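PDB 6KHO: tryptophan decarboxylase 1 from Oryza sativa subsp. japonica, which catalyses the pyridoxal 5'-phosphate-dependent decarboxylation of L-tryptophan to tryptamine, and of 5-hydroxy-L-tryptophan to serotonin. Local coordinates for residues Tyr301-His313 and Ala399-Met411. Numbering follows the deposited sequence.
With CA (calcium ion), chain F.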
ATOM      1  N   TYR A 301      -1.457 -16.677  -5.577  1.00 30.54           N
ATOM      2  CA  TYR A 301      -0.881 -17.051  -6.864  1.00 30.80           C
ATOM      3  C   TYR A 301      -1.866 -17.832  -7.725  1.00 30.06           C
ATOM      4  O   TYR A 301      -2.220 -17.406  -8.827  1.00 29.72           O
ATOM      5  CB  TYR A 301       0.386 -17.885  -6.628  1.00 30.95           C
ATOM      6  CG  TYR A 301       0.881 -18.654  -7.837  1.00 32.96           C
ATOM      7  CD1 TYR A 301       1.507 -17.997  -8.905  1.00 30.49           C
ATOM      8  CD2 TYR A 301       0.748 -20.033  -7.898  1.00 32.38           C
ATOM      9  CE1 TYR A 301       1.973 -18.707 -10.003  1.00 32.50           C
ATOM     10  CE2 TYR A 301       1.199 -20.746  -8.986  1.00 31.74           C
ATOM     11  CZ  TYR A 301       1.817 -20.086 -10.031  1.00 36.63           C
ATOM     12  OH  TYR A 301       2.264 -20.813 -11.108  1.00 36.44           O
ATOM     13  N   ALA A 302      -2.322 -18.976  -7.229  1.00 29.64           N
ATOM     14  CA  ALA A 302      -3.085 -19.897  -8.055  1.00 30.00           C
ATOM     15  C   ALA A 302      -4.516 -19.440  -8.311  1.00 29.02           C
ATOM     16  O   ALA A 302      -5.168 -19.998  -9.191  1.00 29.15           O
ATOM     17  CB  ALA A 302      -3.088 -21.282  -7.417  1.00 33.14           C
ATOM     18  N   GLY A 303      -5.023 -18.455  -7.564  1.00 31.49           N
ATOM     19  CA  GLY A 303      -6.343 -17.927  -7.862  1.00 28.91           C
ATOM     20  C   GLY A 303      -6.519 -17.528  -9.317  1.00 30.97           C
ATOM     21  O   GLY A 303      -7.575 -17.764  -9.910  1.00 31.34           O
ATOM     22  N   SER A 304      -5.485 -16.919  -9.917  1.00 31.52           N
ATOM     23  CA  SER A 304      -5.592 -16.493 -11.313  1.00 31.39           C
ATOM     24  C   SER A 304      -5.861 -17.660 -12.254  1.00 32.10           C
ATOM     25  O   SER A 304      -6.555 -17.488 -13.264  1.00 31.79           O
ATOM     26  CB  SER A 304      -4.322 -15.761 -11.755  1.00 32.45           C
ATOM     27  OG  SER A 304      -4.151 -14.560 -11.037  1.00 29.40           O
ATOM     28  N   ALA A 305      -5.325 -18.851 -11.949  1.00 30.60           N
ATOM     29  CA  ALA A 305      -5.565 -19.997 -12.818  1.00 34.51           C
ATOM     30  C   ALA A 305      -7.022 -20.440 -12.790  1.00 34.22           C
ATOM     31  O   ALA A 305      -7.467 -21.137 -13.711  1.00 36.06           O
ATOM     32  CB  ALA A 305      -4.653 -21.163 -12.423  1.00 36.62           C
ATOM     33  N   CYS A 306      -7.776 -20.029 -11.777  1.00 32.59           N
ATOM     34  CA  CYS A 306      -9.152 -20.462 -11.602  1.00 33.19           C
ATOM     35  C   CYS A 306     -10.123 -19.734 -12.518  1.00 35.03           C
ATOM     36  O   CYS A 306     -11.327 -20.016 -12.470  1.00 32.61           O
ATOM     37  CB  CYS A 306      -9.556 -20.295 -10.139  1.00 34.36           C
ATOM     38  SG  CYS A 306      -8.614 -21.408  -9.043  1.00 38.73           S
ATOM     39  N   ILE A 307      -9.632 -18.824 -13.365  1.00 32.79           N
ATOM     40  CA  ILE A 307     -10.440 -18.320 -14.466  1.00 34.60           C
ATOM     41  C   ILE A 307     -10.561 -19.333 -15.593  1.00 36.31           C
ATOM     42  O   ILE A 307     -11.335 -19.109 -16.534  1.00 35.81           O
ATOM     43  CB  ILE A 307      -9.869 -16.992 -15.005  1.00 32.29           C
ATOM     44  CG1 ILE A 307      -8.570 -17.247 -15.778  1.00 34.01           C
ATOM     45  CG2 ILE A 307      -9.678 -16.004 -13.856  1.00 31.81           C
ATOM     46  CD1 ILE A 307      -8.036 -16.036 -16.553  1.00 30.82           C
ATOM     47  N   CYS A 308      -9.808 -20.452 -15.523  1.00 35.05           N
ATOM     48  CA  CYS A 308      -9.892 -21.566 -16.468  1.00 36.59           C
ATOM     49  C   CYS A 308     -10.717 -22.697 -15.869  1.00 39.23           C
ATOM     50  O   CYS A 308     -10.498 -23.064 -14.702  1.00 36.57           O
ATOM     51  CB  CYS A 308      -8.498 -22.073 -16.819  1.00 38.83           C
ATOM     52  SG  CYS A 308      -7.453 -20.827 -17.622  1.00 39.63           S
ATOM     53  N   PRO A 309     -11.669 -23.256 -16.625  1.00 38.17           N
ATOM     54  CA  PRO A 309     -12.553 -24.294 -16.052  1.00 41.44           C
ATOM     55  C   PRO A 309     -11.823 -25.498 -15.476  1.00 39.02           C
ATOM     56  O   PRO A 309     -12.275 -26.071 -14.477  1.00 39.63           O
ATOM     57  CB  PRO A 309     -13.429 -24.688 -17.250  1.00 42.13           C
ATOM     58  CG  PRO A 309     -13.481 -23.449 -18.100  1.00 45.51           C
ATOM     59  CD  PRO A 309     -12.117 -22.810 -17.957  1.00 38.45           C
ATOM     60  N   GLU A 310     -10.706 -25.905 -16.074  1.00 40.07           N
ATOM     61  CA  GLU A 310     -10.001 -27.087 -15.595  1.00 42.42           C
ATOM     62  C   GLU A 310      -9.291 -26.865 -14.263  1.00 43.23           C
ATOM     63  O   GLU A 310      -8.826 -27.839 -13.663  1.00 42.59           O
ATOM     64  CB  GLU A 310      -8.997 -27.552 -16.651  1.00 42.01           C
ATOM     65  CG  GLU A 310      -7.807 -26.632 -16.815  1.00 42.85           C
ATOM     66  CD  GLU A 310      -7.965 -25.650 -17.971  1.00 43.47           C
ATOM     67  OE1 GLU A 310      -6.921 -25.228 -18.521  1.00 44.23           O
ATOM     68  OE2 GLU A 310      -9.118 -25.299 -18.323  1.00 39.90           O
ATOM     69  N   PHE A 311      -9.182 -25.621 -13.787  1.00 39.01           N
ATOM     70  CA  PHE A 311      -8.595 -25.344 -12.482  1.00 39.44           C
ATOM     71  C   PHE A 311      -9.618 -24.896 -11.451  1.00 37.32           C
ATOM     72  O   PHE A 311      -9.300 -24.877 -10.256  1.00 36.47           O
ATOM     73  CB  PHE A 311      -7.499 -24.270 -12.596  1.00 40.69           C
ATOM     74  CG  PHE A 311      -6.338 -24.683 -13.454  1.00 41.08           C
ATOM     75  CD1 PHE A 311      -5.410 -25.598 -12.984  1.00 40.83           C
ATOM     76  CD2 PHE A 311      -6.178 -24.162 -14.731  1.00 40.58           C
ATOM     77  CE1 PHE A 311      -4.346 -25.987 -13.771  1.00 42.25           C
ATOM     78  CE2 PHE A 311      -5.120 -24.555 -15.524  1.00 43.23           C
ATOM     79  CZ  PHE A 311      -4.201 -25.467 -15.045  1.00 39.27           C
ATOM     80  N   ARG A 312     -10.832 -24.542 -11.878  1.00 36.92           N
ATOM     81  CA  ARG A 312     -11.809 -23.968 -10.963  1.00 36.95           C
ATOM     82  C   ARG A 312     -12.233 -24.951  -9.869  1.00 39.42           C
ATOM     83  O   ARG A 312     -12.773 -24.523  -8.841  1.00 38.38           O
ATOM     84  CB  ARG A 312     -13.008 -23.464 -11.782  1.00 39.51           C
ATOM     85  CG  ARG A 312     -14.124 -22.767 -11.009  1.00 37.16           C
ATOM     86  CD  ARG A 312     -13.625 -21.766  -9.968  1.00 35.03           C
ATOM     87  NE  ARG A 312     -14.763 -21.202  -9.246  1.00 33.55           N
ATOM     88  CZ  ARG A 312     -15.457 -21.850  -8.311  1.00 37.73           C
ATOM     89  NH1 ARG A 312     -15.119 -23.090  -7.959  1.00 36.98           N
ATOM     90  NH2 ARG A 312     -16.492 -21.260  -7.727  1.00 36.73           N
ATOM     91  N   HIS A 313     -11.955 -26.252 -10.035  1.00 37.66           N
ATOM     92  CA  HIS A 313     -12.308 -27.210  -8.988  1.00 39.20           C
ATOM     93  C   HIS A 313     -11.506 -27.004  -7.708  1.00 40.71           C
ATOM     94  O   HIS A 313     -11.965 -27.413  -6.634  1.00 39.33           O
ATOM     95  CB  HIS A 313     -12.123 -28.649  -9.480  1.00 39.99           C
ATOM     96  CG  HIS A 313     -10.701 -29.011  -9.770  1.00 40.48           C
ATOM     97  ND1 HIS A 313      -9.872 -29.582  -8.827  1.00 40.85           N
ATOM     98  CD2 HIS A 313      -9.959 -28.882 -10.897  1.00 39.29           C
ATOM     99  CE1 HIS A 313      -8.681 -29.788  -9.360  1.00 38.21           C
ATOM    100  NE2 HIS A 313      -8.706 -29.371 -10.613  1.00 40.61           N
ATOM    101  N   ALA A 399     -10.563 -14.680 -23.050  1.00 29.20           N
ATOM    102  CA  ALA A 399      -9.950 -15.772 -23.802  1.00 33.93           C
ATOM    103  C   ALA A 399      -8.428 -15.679 -23.791  1.00 34.70           C
ATOM    104  O   ALA A 399      -7.746 -16.691 -23.593  1.00 34.22           O
ATOM    105  CB  ALA A 399     -10.494 -15.789 -25.234  1.00 32.83           C
ATOM    106  N   LYS A 400      -7.875 -14.467 -23.973  1.00 30.87           N
ATOM    107  CA  LYS A 400      -6.426 -14.287 -23.921  1.00 34.24           C
ATOM    108  C   LYS A 400      -5.883 -14.494 -22.511  1.00 32.44           C
ATOM    109  O   LYS A 400      -4.790 -15.050 -22.338  1.00 31.78           O
ATOM    110  CB  LYS A 400      -6.046 -12.891 -24.422  1.00 33.41           C
ATOM    111  CG  LYS A 400      -5.650 -12.813 -25.892  1.00 42.05           C
ATOM    112  CD  LYS A 400      -4.978 -11.472 -26.185  1.00 42.96           C
ATOM    113  CE  LYS A 400      -4.718 -11.260 -27.671  1.00 46.91           C
ATOM    114  NZ  LYS A 400      -5.982 -11.194 -28.458  1.00 52.39           N
ATOM    115  N   LEU A 401      -6.602 -14.009 -21.491  1.00 29.79           N
ATOM    116  CA  LEU A 401      -6.161 -14.244 -20.118  1.00 33.59           C
ATOM    117  C   LEU A 401      -6.133 -15.740 -19.807  1.00 32.61           C
ATOM    118  O   LEU A 401      -5.204 -16.232 -19.151  1.00 32.02           O
ATOM    119  CB  LEU A 401      -7.064 -13.493 -19.125  1.00 32.19           C
ATOM    120  CG  LEU A 401      -7.110 -11.958 -19.202  1.00 33.62           C
ATOM    121  CD1 LEU A 401      -8.010 -11.344 -18.137  1.00 30.13           C
ATOM    122  CD2 LEU A 401      -5.745 -11.363 -19.095  1.00 37.03           C
ATOM    123  N   GLN A 402      -7.135 -16.484 -20.287  1.00 31.74           N
ATOM    124  CA  GLN A 402      -7.122 -17.933 -20.108  1.00 34.47           C
ATOM    125  C   GLN A 402      -5.949 -18.578 -20.844  1.00 35.81           C
ATOM    126  O   GLN A 402      -5.283 -19.474 -20.305  1.00 35.37           O
ATOM    127  CB  GLN A 402      -8.444 -18.535 -20.585  1.00 32.86           C
ATOM    128  CG  GLN A 402      -9.643 -18.176 -19.711  1.00 33.30           C
ATOM    129  CD  GLN A 402     -10.939 -18.713 -20.285  1.00 35.12           C
ATOM    130  OE1 GLN A 402     -11.161 -18.638 -21.494  1.00 35.24           O
ATOM    131  NE2 GLN A 402     -11.797 -19.264 -19.425  1.00 36.38           N
ATOM    132  N   GLU A 403      -5.685 -18.155 -22.082  1.00 34.83           N
ATOM    133  CA  GLU A 403      -4.582 -18.770 -22.822  1.00 37.21           C
ATOM    134  C   GLU A 403      -3.233 -18.415 -22.206  1.00 36.08           C
ATOM    135  O   GLU A 403      -2.287 -19.202 -22.302  1.00 37.38           O
ATOM    136  CB  GLU A 403      -4.644 -18.375 -24.299  1.00 36.29           C
ATOM    137  CG  GLU A 403      -3.652 -19.103 -25.237  1.00 43.50           C
ATOM    138  CD  GLU A 403      -3.374 -20.575 -24.864  1.00 46.07           C
ATOM    139  OE1 GLU A 403      -4.334 -21.367 -24.678  1.00 43.67           O
ATOM    140  OE2 GLU A 403      -2.182 -20.945 -24.772  1.00 46.63           O
ATOM    141  N   HIS A 404      -3.130 -17.256 -21.544  1.00 34.59           N
ATOM    142  CA  HIS A 404      -1.918 -16.911 -20.804  1.00 33.37           C
ATOM    143  C   HIS A 404      -1.679 -17.882 -19.644  1.00 33.84           C
ATOM    144  O   HIS A 404      -0.557 -18.366 -19.455  1.00 38.25           O
ATOM    145  CB  HIS A 404      -2.006 -15.450 -20.326  1.00 36.82           C
ATOM    146  CG  HIS A 404      -1.388 -15.189 -18.980  1.00 33.49           C
ATOM    147  ND1 HIS A 404      -0.024 -15.120 -18.786  1.00 36.19           N
ATOM    148  CD2 HIS A 404      -1.951 -14.937 -17.773  1.00 34.20           C
ATOM    149  CE1 HIS A 404       0.228 -14.859 -17.515  1.00 37.76           C
ATOM    150  NE2 HIS A 404      -0.926 -14.747 -16.877  1.00 35.77           N
ATOM    151  N   ILE A 405      -2.720 -18.200 -18.868  1.00 32.71           N
ATOM    152  CA  ILE A 405      -2.582 -19.229 -17.831  1.00 34.35           C
ATOM    153  C   ILE A 405      -2.149 -20.555 -18.449  1.00 34.52           C
ATOM    154  O   ILE A 405      -1.194 -21.195 -17.990  1.00 33.67           O
ATOM    155  CB  ILE A 405      -3.897 -19.399 -17.044  1.00 30.37           C
ATOM    156  CG1 ILE A 405      -4.294 -18.116 -16.303  1.00 31.43           C
ATOM    157  CG2 ILE A 405      -3.808 -20.609 -16.086  1.00 34.17           C
ATOM    158  CD1 ILE A 405      -3.305 -17.675 -15.249  1.00 30.31           C
ATOM    159  N   ARG A 406      -2.854 -20.990 -19.498  1.00 34.89           N
ATOM    160  CA  ARG A 406      -2.658 -22.336 -20.040  1.00 37.12           C
ATOM    161  C   ARG A 406      -1.288 -22.499 -20.689  1.00 38.51           C
ATOM    162  O   ARG A 406      -0.678 -23.572 -20.603  1.00 36.97           O
ATOM    163  CB  ARG A 406      -3.768 -22.655 -21.042  1.00 34.70           C
ATOM    164  CG  ARG A 406      -5.133 -22.747 -20.384  1.00 35.71           C
ATOM    165  CD  ARG A 406      -6.281 -22.784 -21.383  1.00 36.12           C
ATOM    166  NE  ARG A 406      -7.528 -23.168 -20.725  1.00 40.38           N
ATOM    167  CZ  ARG A 406      -8.742 -22.870 -21.181  1.00 41.77           C
ATOM    168  NH1 ARG A 406      -8.888 -22.180 -22.305  1.00 36.09           N
ATOM    169  NH2 ARG A 406      -9.815 -23.260 -20.508  1.00 40.75           N
ATOM    170  N   SER A 407      -0.791 -21.457 -21.359  1.00 34.60           N
ATOM    171  CA  SER A 407       0.521 -21.561 -21.982  1.00 37.45           C
ATOM    172  C   SER A 407       1.630 -21.603 -20.938  1.00 38.43           C
ATOM    173  O   SER A 407       2.646 -22.278 -21.148  1.00 37.55           O
ATOM    174  CB  SER A 407       0.733 -20.412 -22.975  1.00 39.90           C
ATOM    175  OG  SER A 407       0.627 -19.151 -22.336  1.00 40.93           O
ATOM    176  N   ASP A 408       1.451 -20.922 -19.796  1.00 36.02           N
ATOM    177  CA  ASP A 408       2.429 -21.042 -18.715  1.00 35.20           C
ATOM    178  C   ASP A 408       2.429 -22.447 -18.136  1.00 35.12           C
ATOM    179  O   ASP A 408       3.491 -22.995 -17.813  1.00 34.88           O
ATOM    180  CB  ASP A 408       2.135 -20.039 -17.597  1.00 33.08           C
ATOM    181  CG  ASP A 408       2.573 -18.638 -17.945  1.00 36.56           C
ATOM    182  OD1 ASP A 408       3.251 -18.482 -18.974  1.00 33.67           O
ATOM    183  OD2 ASP A 408       2.251 -17.704 -17.184  1.00 34.93           O
ATOM    184  N   VAL A 409       1.241 -23.018 -17.954  1.00 36.45           N
ATOM    185  CA  VAL A 409       1.138 -24.363 -17.404  1.00 39.55           C
ATOM    186  C   VAL A 409       1.747 -25.371 -18.371  1.00 40.10           C
ATOM    187  O   VAL A 409       2.446 -26.307 -17.959  1.00 42.50           O
ATOM    188  CB  VAL A 409      -0.334 -24.685 -17.080  1.00 37.22           C
ATOM    189  CG1 VAL A 409      -0.537 -26.176 -16.907  1.00 37.80           C
ATOM    190  CG2 VAL A 409      -0.777 -23.919 -15.825  1.00 34.06           C
ATOM    191  N   ALA A 410       1.526 -25.171 -19.672  1.00 39.05           N
ATOM    192  CA  ALA A 410       2.053 -26.100 -20.665  1.00 41.49           C
ATOM    193  C   ALA A 410       3.576 -26.034 -20.737  1.00 42.25           C
ATOM    194  O   ALA A 410       4.232 -27.069 -20.889  1.00 44.58           O
ATOM    195  CB  ALA A 410       1.419 -25.817 -22.028  1.00 39.12           C
ATOM    196  N   MET A 411       4.160 -24.835 -20.615  1.00 39.70           N
ATOM    197  CA  MET A 411       5.615 -24.734 -20.483  1.00 39.40           C
ATOM    198  C   MET A 411       6.104 -25.462 -19.237  1.00 42.89           C
ATOM    199  O   MET A 411       7.119 -26.166 -19.280  1.00 42.00           O
ATOM    200  CB  MET A 411       6.068 -23.270 -20.439  1.00 38.46           C
ATOM    201  CG  MET A 411       5.917 -22.496 -21.752  1.00 45.29           C
ATOM    202  SD  MET A 411       6.981 -21.024 -21.822  1.00 45.63           S
ATOM    203  CE  MET A 411       6.309 -20.020 -20.497  1.00 43.39           C
TER
HETATM  204 CA    CA F 604       3.789 -16.660 -20.372  1.00 38.63          CA
HETATM  205  O   HOH W   1       1.432 -16.423 -20.398  1.00 35.83           O
HETATM  206  O   HOH W   2       3.251 -17.823 -22.178  1.00 42.04           O
HETATM  207  O   HOH W   3       3.405 -15.551 -18.225  1.00 34.41           O
HETATM  208  O   HOH W   4       6.075 -16.450 -19.863  1.00 37.49           O
HETATM  209  O   HOH W   5       3.749 -14.426 -21.390  1.00 42.39           O
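Ile-405 of helix 386-420 overlaps the turns of 301-313, its CG2 resting on Ala-305 CB at 3.8 Å and its CD1 against the Ser-304 backbone. These turns join strands 294-298 and 323-326 of the mixed sheet in this group II decarboxylase. With CG2 anti to the backbone N and CG1 beside it (chi1 -62°), both isoleucine branches spread over the loop, and the small Ala-305 lets the backbones come close. Branched Ile-307 also fills the buried seam, its CD1 crossing Leu-401 CB at 3.7 Å. Cys-308 SG packs between Gln-402 and Ile-405, and farther along the helix Phe-311 points CZ at Val-409 CG2 (3.8 Å). Trp-331 also packs on Ile-405 and Ala-305; it adjoins Lys-330, which carries the cofactor in the enzyme but is not linked to it here. The apolar layer thus backs onto the active-site region, where Tyr-301 touches pyridoxal phosphate.

Polar bonds border the layer. Gln-402, extended beyond CG, sends NE2 to the carbonyl O of Ile-307 (2.9 Å), nearly straight at 170°. The long Arg-406 spans to Glu-310 side-on: NE reaches OE1 and NH2 reaches OE2, each at 3.1 Å on the syn lone pair. These two bonds hold carboxylate and guanidinium nearly coplanar, 9° apart, and so restrain both groups' rotation. A leucine in place of Arg-406 would probably leave Glu-310 without its countercharge and free its carboxylate to turn. Farther round the helix, Asp-408 OD1 and five waters bind calcium. The chemistry implies a helix-to-loop joint packed with apolar side chains nearer the cofactor and fastened at its more exposed border by a paired, directional salt bridge.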